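Local structure of GGDEF and EAL domain-containing protein (Vibrio cholerae O1 str. 2010EL-1786, 6PWK) at residues K56-Y59 and E60-Y64; R91-T94 and Y95-G98; F303-E307 and G308-N312. The protein binds the second messenger cyclic di-GMP as a receptor and probably thereby controls cell adhesion and biofilm formation. All blocks are in the same frame, centred on the assembly; numbering follows the deposited sequence.

Interactions 1 and 2 belong to the GGDEF domain and interaction 3 to the EAL domain. The first two have centres about 16 Å apart and meet through Y95, whose CE1 lies 3.5 Å from K56 CA and 4.0 Å from Y59 CD1. Each serves a different cyclic di-GMP molecule, 60-64 touching one and 95-98 the other, with residues of both subunits gathered round each ligand. Interaction 3, centred about 20 Å from interaction 1, supplies a magnesium ligand, and its P306 side chain lies about 7 Å from another cyclic di-GMP. Interactions 1 and 3 touch where E57 OE2 comes 3.9 Å from N312 OD1; the nearest atoms of interactions 2 and 3 are about 12 Å apart.

Interaction 1. Residues K56-Y59 and E60-Y64. With C2E (9,9'-[(2R,3R,3aS,5S,7aR,9R,10R,10aS,12S,14aR)-3,5,10,12-tetrahydroxy-5,12-dioxidooctahydro-2H,7H-difuro[3,2-d:3',2'-j][1,3,7,9,2,8]tetraoxadiphosphacyclododecine-2,9-diyl]bis(2-amino-1,9-dihydro-6H-purin-6-one)), chain G.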
# COMPACT_ATOMS: atom_id res chain seq x y z
N LYS A 56 6.54 8.65 9.67
CA LYS A 56 5.75 7.74 8.86
C LYS A 56 4.68 7.04 9.70
O LYS A 56 3.55 6.85 9.25
CB LYS A 56 6.65 6.71 8.18
CG LYS A 56 5.93 5.69 7.32
CD LYS A 56 6.91 4.68 6.74
CE LYS A 56 6.25 3.75 5.73
NZ LYS A 56 5.18 2.91 6.34
N GLU A 57 5.04 6.66 10.93
CA GLU A 57 4.06 6.05 11.82
C GLU A 57 3.00 7.06 12.27
O GLU A 57 1.87 6.67 12.57
CB GLU A 57 4.77 5.45 13.04
CG GLU A 57 5.51 4.16 12.73
CD GLU A 57 6.61 3.86 13.73
OE1 GLU A 57 6.82 4.67 14.66
OE2 GLU A 57 7.28 2.82 13.58
N LEU A 58 3.35 8.35 12.31
CA LEU A 58 2.41 9.36 12.77
C LEU A 58 1.34 9.65 11.73
O LEU A 58 0.23 10.06 12.08
CB LEU A 58 3.16 10.63 13.15
CG LEU A 58 2.36 11.73 13.85
CD1 LEU A 58 1.89 11.25 15.21
CD2 LEU A 58 3.19 13.00 13.99
N TYR A 59 1.65 9.44 10.45
CA TYR A 59 0.79 9.95 9.38
C TYR A 59 -0.57 9.25 9.37
O TYR A 59 -1.61 9.90 9.30
CB TYR A 59 1.49 9.81 8.03
CG TYR A 59 1.97 11.14 7.49
CD1 TYR A 59 3.23 11.64 7.82
CD2 TYR A 59 1.17 11.90 6.65
CE1 TYR A 59 3.67 12.85 7.34
CE2 TYR A 59 1.61 13.12 6.15
CZ TYR A 59 2.86 13.59 6.50
OH TYR A 59 3.30 14.80 6.02
N GLU A 60 -0.58 7.91 9.43
CA GLU A 60 -1.88 7.24 9.46
C GLU A 60 -2.49 7.25 10.86
O GLU A 60 -3.72 7.23 10.99
CB GLU A 60 -1.77 5.81 8.95
CG GLU A 60 -3.14 5.16 8.73
CD GLU A 60 -3.06 3.69 8.37
OE1 GLU A 60 -2.02 3.26 7.82
OE2 GLU A 60 -4.04 2.96 8.65
N GLU A 61 -1.65 7.30 11.90
CA GLU A 61 -2.17 7.21 13.26
C GLU A 61 -2.97 8.46 13.63
O GLU A 61 -4.09 8.35 14.15
CB GLU A 61 -1.02 7.00 14.24
CG GLU A 61 -1.46 6.64 15.65
CD GLU A 61 -0.29 6.36 16.58
OE1 GLU A 61 0.87 6.50 16.14
OE2 GLU A 61 -0.54 6.00 17.75
N LYS A 62 -2.43 9.64 13.35
CA LYS A 62 -3.04 10.90 13.76
C LYS A 62 -3.38 11.81 12.57
O LYS A 62 -3.64 13.00 12.77
CB LYS A 62 -2.14 11.64 14.75
CG LYS A 62 -2.02 10.97 16.11
CD LYS A 62 -3.27 11.18 16.94
CE LYS A 62 -3.31 10.26 18.14
NZ LYS A 62 -4.70 10.08 18.64
N GLY A 63 -3.38 11.28 11.35
CA GLY A 63 -3.68 12.08 10.18
C GLY A 63 -2.45 12.77 9.63
O GLY A 63 -1.32 12.59 10.08
N TYR A 64 -2.69 13.60 8.60
CA TYR A 64 -1.61 14.33 7.96
C TYR A 64 -1.41 15.73 8.50
O TYR A 64 -0.34 16.31 8.30
CB TYR A 64 -1.84 14.41 6.44
CG TYR A 64 -3.09 15.15 6.04
CD1 TYR A 64 -4.30 14.49 5.89
CD2 TYR A 64 -3.06 16.52 5.80
CE1 TYR A 64 -5.45 15.17 5.52
CE2 TYR A 64 -4.20 17.21 5.43
CZ TYR A 64 -5.39 16.53 5.29
OH TYR A 64 -6.53 17.21 4.93
P1 C2E G . -8.51 20.47 -2.28
O2P C2E G . -7.32 19.71 -2.82
O1P C2E G . -8.33 21.85 -2.85
O5' C2E G . -9.92 19.93 -2.91
C5' C2E G . -10.22 18.72 -2.31
C4' C2E G . -11.34 17.85 -2.91
O4' C2E G . -11.24 17.84 -4.21
C3' C2E G . -10.92 16.44 -2.47
O3' C2E G . -11.51 16.08 -1.32
C2' C2E G . -11.33 15.53 -3.64
O2' C2E G . -12.72 15.01 -3.48
C1' C2E G . -11.28 16.30 -4.71
N9 C2E G . -10.14 15.91 -5.52
C8 C2E G . -9.35 16.94 -5.12
N7 C2E G . -8.17 16.77 -5.76
C5 C2E G . -8.23 15.69 -6.53
C6 C2E G . -7.24 14.99 -7.47
O6 C2E G . -6.14 15.42 -7.64
N1 C2E G . -7.62 13.80 -8.18
C2 C2E G . -8.95 13.24 -7.99
N2 C2E G . -9.46 12.04 -8.65
N3 C2E G . -9.86 13.92 -7.10
C4 C2E G . -9.47 15.16 -6.37
P11 C2E G . -10.37 15.66 -0.18
O21 C2E G . -9.66 14.35 -0.41
O11 C2E G . -11.11 15.48 1.11
O5A C2E G . -9.44 17.03 -0.01
C5A C2E G . -9.93 17.91 0.98
C4A C2E G . -8.93 18.93 1.36
O4A C2E G . -8.14 18.43 2.27
C3A C2E G . -7.97 19.42 0.06
O3A C2E G . -8.53 20.65 -0.63
C2A C2E G . -6.87 19.67 0.51
O2A C2E G . -6.75 21.14 0.82
C1A C2E G . -6.73 18.78 1.86
N91 C2E G . -6.02 17.69 1.66
C81 C2E G . -6.38 16.50 1.15
N71 C2E G . -5.27 15.74 1.19
C51 C2E G . -4.28 16.46 1.72
C61 C2E G . -2.81 16.16 2.01
O61 C2E G . -2.40 15.08 1.75
N11 C2E G . -1.94 17.13 2.60
C21 C2E G . -2.44 18.44 2.92
N21 C2E G . -1.57 19.45 3.52
N31 C2E G . -3.84 18.72 2.63
C41 C2E G . -4.75 17.69 2.02
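L58 O accepts the amide hydrogen of K62 N at 3.0 Å. This is the i to i+4 bond of an alpha helix, and it belongs to helix 53-80 of the GGDEF domain, the helix that brings Y64 to a bound cyclic di-GMP. Along the same flank the methyl CD1 of L58 lies 4.0 Å from CG of K62; the aliphatic part of the lysine suits this place, since it can cover a leucine branch while its amine leads away into solvent. One position earlier, CB of E61 rests 3.4 Å from E57 O, and the carboxylates of E57 and E61 do not touch.

G63 adopts a positive phi of 87°, a conformation in which a CB would press on the carbonyl oxygen of K62, so a residue without a side chain fits. Beyond it the chain presents Y64, whose side chain crosses that of Y59 at about a right angle: CE2 of Y59 meets CB of Y64 at 3.7 Å. The OH of Y59 bonds to D68, and the other carboxylate oxygen of D68 bonds to the cyclic di-GMP, an arrangement consistent with Y59 orienting D68 from the second shell.

With CG set between its backbone N and carbonyl carbon (chi1 62°), the Y64 side chain turns away from the preceding helical turn toward a guanine of the ligand. The base leans over one face of the ring, C61 3.8 Å above the ring plane and offset toward the rim. E96 and R28 of the second subunit hydrogen-bond this same ligand, which therefore joins the two chains. The Y64 hydroxyl makes a weak hydrogen bond to Q185 of the second subunit, and the closest approach to the base is that of Y64 CE2 to the guanine N31, 3.2 Å.

Interaction 2. Residues R91-T94 and Y95-G98. With C2E (9,9'-[(2R,3R,3aS,5S,7aR,9R,10R,10aS,12S,14aR)-3,5,10,12-tetrahydroxy-5,12-dioxidooctahydro-2H,7H-difuro[3,2-d:3',2'-j][1,3,7,9,2,8]tetraoxadiphosphacyclododecine-2,9-diyl]bis(2-amino-1,9-dihydro-6H-purin-6-one)), chain D.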
# COMPACT_ATOMS: atom_id res chain seq x y z
N ARG A 91 14.74 18.00 1.68
CA ARG A 91 13.83 16.87 1.89
C ARG A 91 13.80 16.07 0.59
O ARG A 91 13.05 16.41 -0.33
CB ARG A 91 12.45 17.35 2.31
CG ARG A 91 11.50 16.25 2.71
CD ARG A 91 10.11 16.80 2.98
NE ARG A 91 9.13 15.75 3.23
CZ ARG A 91 7.82 15.92 3.16
NH1 ARG A 91 7.32 17.10 2.83
NH2 ARG A 91 7.00 14.90 3.40
N ILE A 92 14.61 15.02 0.52
CA ILE A 92 14.81 14.30 -0.74
C ILE A 92 13.72 13.26 -1.00
O ILE A 92 13.61 12.78 -2.13
CB ILE A 92 16.19 13.62 -0.75
CG1 ILE A 92 16.24 12.48 0.27
CG2 ILE A 92 17.28 14.64 -0.45
CD1 ILE A 92 17.59 11.82 0.36
N SER A 93 12.93 12.90 0.00
CA SER A 93 11.83 11.97 -0.17
C SER A 93 10.81 12.23 0.93
O SER A 93 10.92 13.20 1.69
CB SER A 93 12.33 10.52 -0.17
OG SER A 93 11.66 9.75 0.82
N THR A 94 9.80 11.36 1.01
CA THR A 94 8.69 11.59 1.93
C THR A 94 9.17 11.59 3.38
O THR A 94 8.78 12.46 4.17
CB THR A 94 7.61 10.53 1.72
OG1 THR A 94 7.22 10.51 0.34
CG2 THR A 94 6.39 10.84 2.58
N TYR A 95 10.02 10.63 3.75
CA TYR A 95 10.40 10.44 5.14
C TYR A 95 11.90 10.54 5.39
O TYR A 95 12.35 10.21 6.50
CB TYR A 95 9.88 9.09 5.65
CG TYR A 95 8.39 8.89 5.46
CD1 TYR A 95 7.48 9.72 6.10
CD2 TYR A 95 7.91 7.89 4.64
CE1 TYR A 95 6.12 9.55 5.93
CE2 TYR A 95 6.55 7.71 4.46
CZ TYR A 95 5.66 8.54 5.11
OH TYR A 95 4.31 8.36 4.93
N GLU A 96 12.68 10.97 4.41
CA GLU A 96 14.12 11.10 4.60
C GLU A 96 14.61 12.45 4.12
O GLU A 96 14.10 13.01 3.14
CB GLU A 96 14.89 9.97 3.89
CG GLU A 96 14.33 9.57 2.55
CD GLU A 96 14.75 8.17 2.14
OE1 GLU A 96 14.42 7.76 1.01
OE2 GLU A 96 15.40 7.48 2.95
N PHE A 97 15.60 12.98 4.84
CA PHE A 97 16.20 14.28 4.55
C PHE A 97 17.63 14.10 4.08
O PHE A 97 18.35 13.24 4.60
CB PHE A 97 16.17 15.18 5.78
CG PHE A 97 14.79 15.58 6.22
CD1 PHE A 97 14.19 16.71 5.70
CD2 PHE A 97 14.10 14.82 7.15
CE1 PHE A 97 12.92 17.08 6.11
CE2 PHE A 97 12.83 15.19 7.56
CZ PHE A 97 12.24 16.32 7.03
N GLY A 98 18.03 14.91 3.11
CA GLY A 98 19.40 14.90 2.60
C GLY A 98 20.19 16.09 3.12
O GLY A 98 19.64 17.17 3.31
P1 C2E D . 17.84 2.14 -7.09
O2P C2E D . 16.51 2.13 -6.37
O1P C2E D . 17.98 0.75 -7.61
O5' C2E D . 17.85 3.04 -8.45
C5' C2E D . 18.77 2.74 -9.45
C4' C2E D . 18.45 3.81 -10.52
O4' C2E D . 17.21 3.66 -10.92
C3' C2E D . 18.36 5.15 -9.75
O3' C2E D . 19.55 5.77 -9.67
C2' C2E D . 17.35 5.98 -10.56
O2' C2E D . 18.06 6.88 -11.52
C1' C2E D . 16.68 5.13 -11.30
N9 C2E D . 15.25 5.26 -11.15
C8 C2E D . 15.22 4.62 -9.95
N7 C2E D . 13.92 4.62 -9.56
C5 C2E D . 13.18 5.22 -10.49
C6 C2E D . 11.67 5.53 -10.64
O6 C2E D . 10.88 5.21 -9.81
N1 C2E D . 11.16 6.22 -11.80
C2 C2E D . 12.07 6.63 -12.85
N2 C2E D . 11.67 7.34 -14.06
N3 C2E D . 13.48 6.33 -12.68
C4 C2E D . 14.01 5.61 -11.48
P11 C2E D . 19.52 7.04 -8.59
O21 C2E D . 18.33 7.99 -8.61
O11 C2E D . 20.68 7.92 -8.97
O5A C2E D . 19.95 6.36 -7.15
C5A C2E D . 20.65 5.15 -7.21
C4A C2E D . 20.64 4.53 -5.87
O4A C2E D . 20.75 5.45 -4.94
C3A C2E D . 19.14 3.80 -5.65
O3A C2E D . 19.16 2.38 -6.12
C2A C2E D . 18.94 3.82 -4.44
O2A C2E D . 19.57 2.61 -3.82
C1A C2E D . 19.65 5.19 -3.94
N91 C2E D . 18.81 6.20 -3.87
C81 C2E D . 18.48 7.09 -4.83
N71 C2E D . 17.59 7.93 -4.27
C51 C2E D . 17.39 7.56 -3.01
C61 C2E D . 16.50 8.13 -1.91
O61 C2E D . 15.84 9.07 -2.15
N11 C2E D . 16.44 7.54 -0.60
C21 C2E D . 17.25 6.38 -0.32
N21 C2E D . 17.21 5.76 1.00
N31 C2E D . 18.10 5.84 -1.38
C41 C2E D . 18.15 6.47 -2.75
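The Y95 ring carries the methyl CG2 of T94 on one face, 3.5 Å from the ring centroid and only 11° off the normal, a CH-pi contact almost over the centre. The beta-branched threonine has OG1 beside its backbone N (chi1 -54°), which puts CG2 anti to that N and over the ring. The guanidinium of R91 meets T94 O at its edge: NH2 donates to that oxygen at 3.1 Å, in the plane of both groups and on a lone pair, while NE adds a weaker bond. R91 NH1 turns to D20 in a salt bridge. The aliphatic part of the arginine packs against the F97 ring, CG 3.8 Å from CE1, approaching obliquely.

This is the hairpin loop between antiparallel strands 88-90 and 96-102, the place of the GGDEF signature, which here reads STYEF. E96 O is approached by two weak amide donors, I92 N and S93 N, which close the turn. Beside them CG2 of I92, 3.6 Å from G98 N, occupies the place a G98 side chain would take, so glycine suits it.

The E96 chain, extended beyond CG, delivers its carboxylate to a guanine of cyclic di-GMP. OE1 takes the hydrogen of N11 at 2.6 Å, OE2 that of the amino N21 at 3.2 Å. S93 OG donates weakly to the same OE1, 3.4 Å away.

Interaction 3. Residues F303-E307 and G308-N312; sequences FEIPE and GCFVN. With MG (magnesium ion), chain E.
Methyl CG2 of I305 is the bump of this contact: it fits between CB of C309, 3.6 Å away, and CE2 of F310, 3.5 Å away. I305 holds CG1 beside its backbone N (chi1 -59°) and CG2 anti to it, which sends this methyl toward both partners. The isoleucine and phenylalanine side chains cross at about a right angle, so the beta branch meets the outer end of the ring, whose edge has I305 O in its plane. The same ring also meets Y345, and F349 edge-to-face. Next to it, CD of P306 lies 4.0 Å from SG of C309, a small thiol that fits against the proline ring. One turn along the helix, the methyl CG1 of V311 approaches CG of E307 at 4.1 Å.

Strand 301-305 here runs into a short helix, a strand-to-helix joint at the rim of the EAL domain's TIM-type barrel. Alternation along the strand sorts the side chains: I305 faces the surrounding helices, touching I278, F320 and C321, whereas E304 faces the metal. Its OE1 binds magnesium at 2.2 Å together with E218, N272 and D334, and its OE2 makes a salt bridge to K355 and a hydrogen bond to Y353 OH.

P306 O starts the helix by accepting from C309 N at 3.0 Å. E307 O takes two weak bonds, from F310 N and V311 N, while its buried carboxylate is satisfied by Y345 OH and the backbone amides of G337 and N339.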
# COMPACT_ATOMS: atom_id res chain seq x y z
N PHE A 303 8.85 -20.11 13.08
CA PHE A 303 8.95 -18.92 12.26
C PHE A 303 9.24 -17.72 13.15
O PHE A 303 8.41 -17.35 14.00
CB PHE A 303 7.67 -18.70 11.45
CG PHE A 303 7.50 -19.69 10.33
CD1 PHE A 303 8.15 -19.50 9.12
CD2 PHE A 303 6.71 -20.82 10.49
CE1 PHE A 303 8.01 -20.41 8.09
CE2 PHE A 303 6.56 -21.73 9.46
CZ PHE A 303 7.21 -21.53 8.26
N GLU A 304 10.41 -17.11 12.97
CA GLU A 304 10.84 -15.99 13.79
C GLU A 304 10.35 -14.70 13.15
O GLU A 304 10.81 -14.31 12.07
CB GLU A 304 12.36 -15.99 13.95
CG GLU A 304 12.84 -15.39 15.25
CD GLU A 304 14.13 -16.02 15.75
OE1 GLU A 304 15.21 -15.47 15.48
OE2 GLU A 304 14.05 -17.07 16.42
N ILE A 305 9.41 -14.03 13.82
CA ILE A 305 8.75 -12.84 13.30
C ILE A 305 9.26 -11.63 14.08
O ILE A 305 9.25 -11.66 15.31
CB ILE A 305 7.22 -12.95 13.41
CG1 ILE A 305 6.72 -14.18 12.64
CG2 ILE A 305 6.55 -11.69 12.90
CD1 ILE A 305 5.25 -14.46 12.83
N PRO A 306 9.71 -10.57 13.41
CA PRO A 306 10.20 -9.40 14.14
C PRO A 306 9.09 -8.74 14.93
O PRO A 306 7.91 -8.77 14.55
CB PRO A 306 10.72 -8.48 13.02
CG PRO A 306 10.89 -9.36 11.83
CD PRO A 306 9.83 -10.40 11.95
N GLU A 307 9.47 -8.12 16.05
CA GLU A 307 8.50 -7.44 16.90
C GLU A 307 7.80 -6.31 16.14
O GLU A 307 6.63 -6.01 16.42
CB GLU A 307 9.18 -6.91 18.16
CG GLU A 307 8.28 -6.07 19.05
CD GLU A 307 8.90 -5.77 20.40
OE1 GLU A 307 8.61 -6.52 21.36
OE2 GLU A 307 9.68 -4.81 20.49
N GLY A 308 8.50 -5.68 15.19
CA GLY A 308 7.88 -4.62 14.41
C GLY A 308 6.65 -5.08 13.65
O GLY A 308 5.75 -4.28 13.40
N CYS A 309 6.60 -6.35 13.27
CA CYS A 309 5.41 -6.88 12.60
C CYS A 309 4.19 -6.82 13.51
O CYS A 309 3.12 -6.36 13.11
CB CYS A 309 5.65 -8.32 12.15
SG CYS A 309 6.58 -8.49 10.63
N PHE A 310 4.35 -7.28 14.75
CA PHE A 310 3.20 -7.40 15.64
C PHE A 310 2.61 -6.04 16.01
O PHE A 310 1.39 -5.93 16.20
CB PHE A 310 3.59 -8.16 16.91
CG PHE A 310 3.93 -9.61 16.67
CD1 PHE A 310 2.93 -10.57 16.66
CD2 PHE A 310 5.24 -10.00 16.48
CE1 PHE A 310 3.24 -11.90 16.44
CE2 PHE A 310 5.55 -11.33 16.27
CZ PHE A 310 4.55 -12.28 16.25
N VAL A 311 3.44 -5.01 16.10
CA VAL A 311 2.94 -3.71 16.54
C VAL A 311 2.57 -2.81 15.36
O VAL A 311 1.72 -1.92 15.51
CB VAL A 311 3.96 -3.02 17.47
CG1 VAL A 311 4.79 -4.06 18.21
CG2 VAL A 311 4.85 -2.04 16.70
N ASN A 312 3.18 -3.01 14.19
CA ASN A 312 2.89 -2.18 13.03
C ASN A 312 1.97 -2.85 12.02
O ASN A 312 1.17 -2.15 11.39
CB ASN A 312 4.20 -1.79 12.32
CG ASN A 312 5.13 -0.99 13.22
OD1 ASN A 312 4.69 -0.12 13.97
ND2 ASN A 312 6.42 -1.28 13.13
MG MG E . 16.21 -13.80 14.54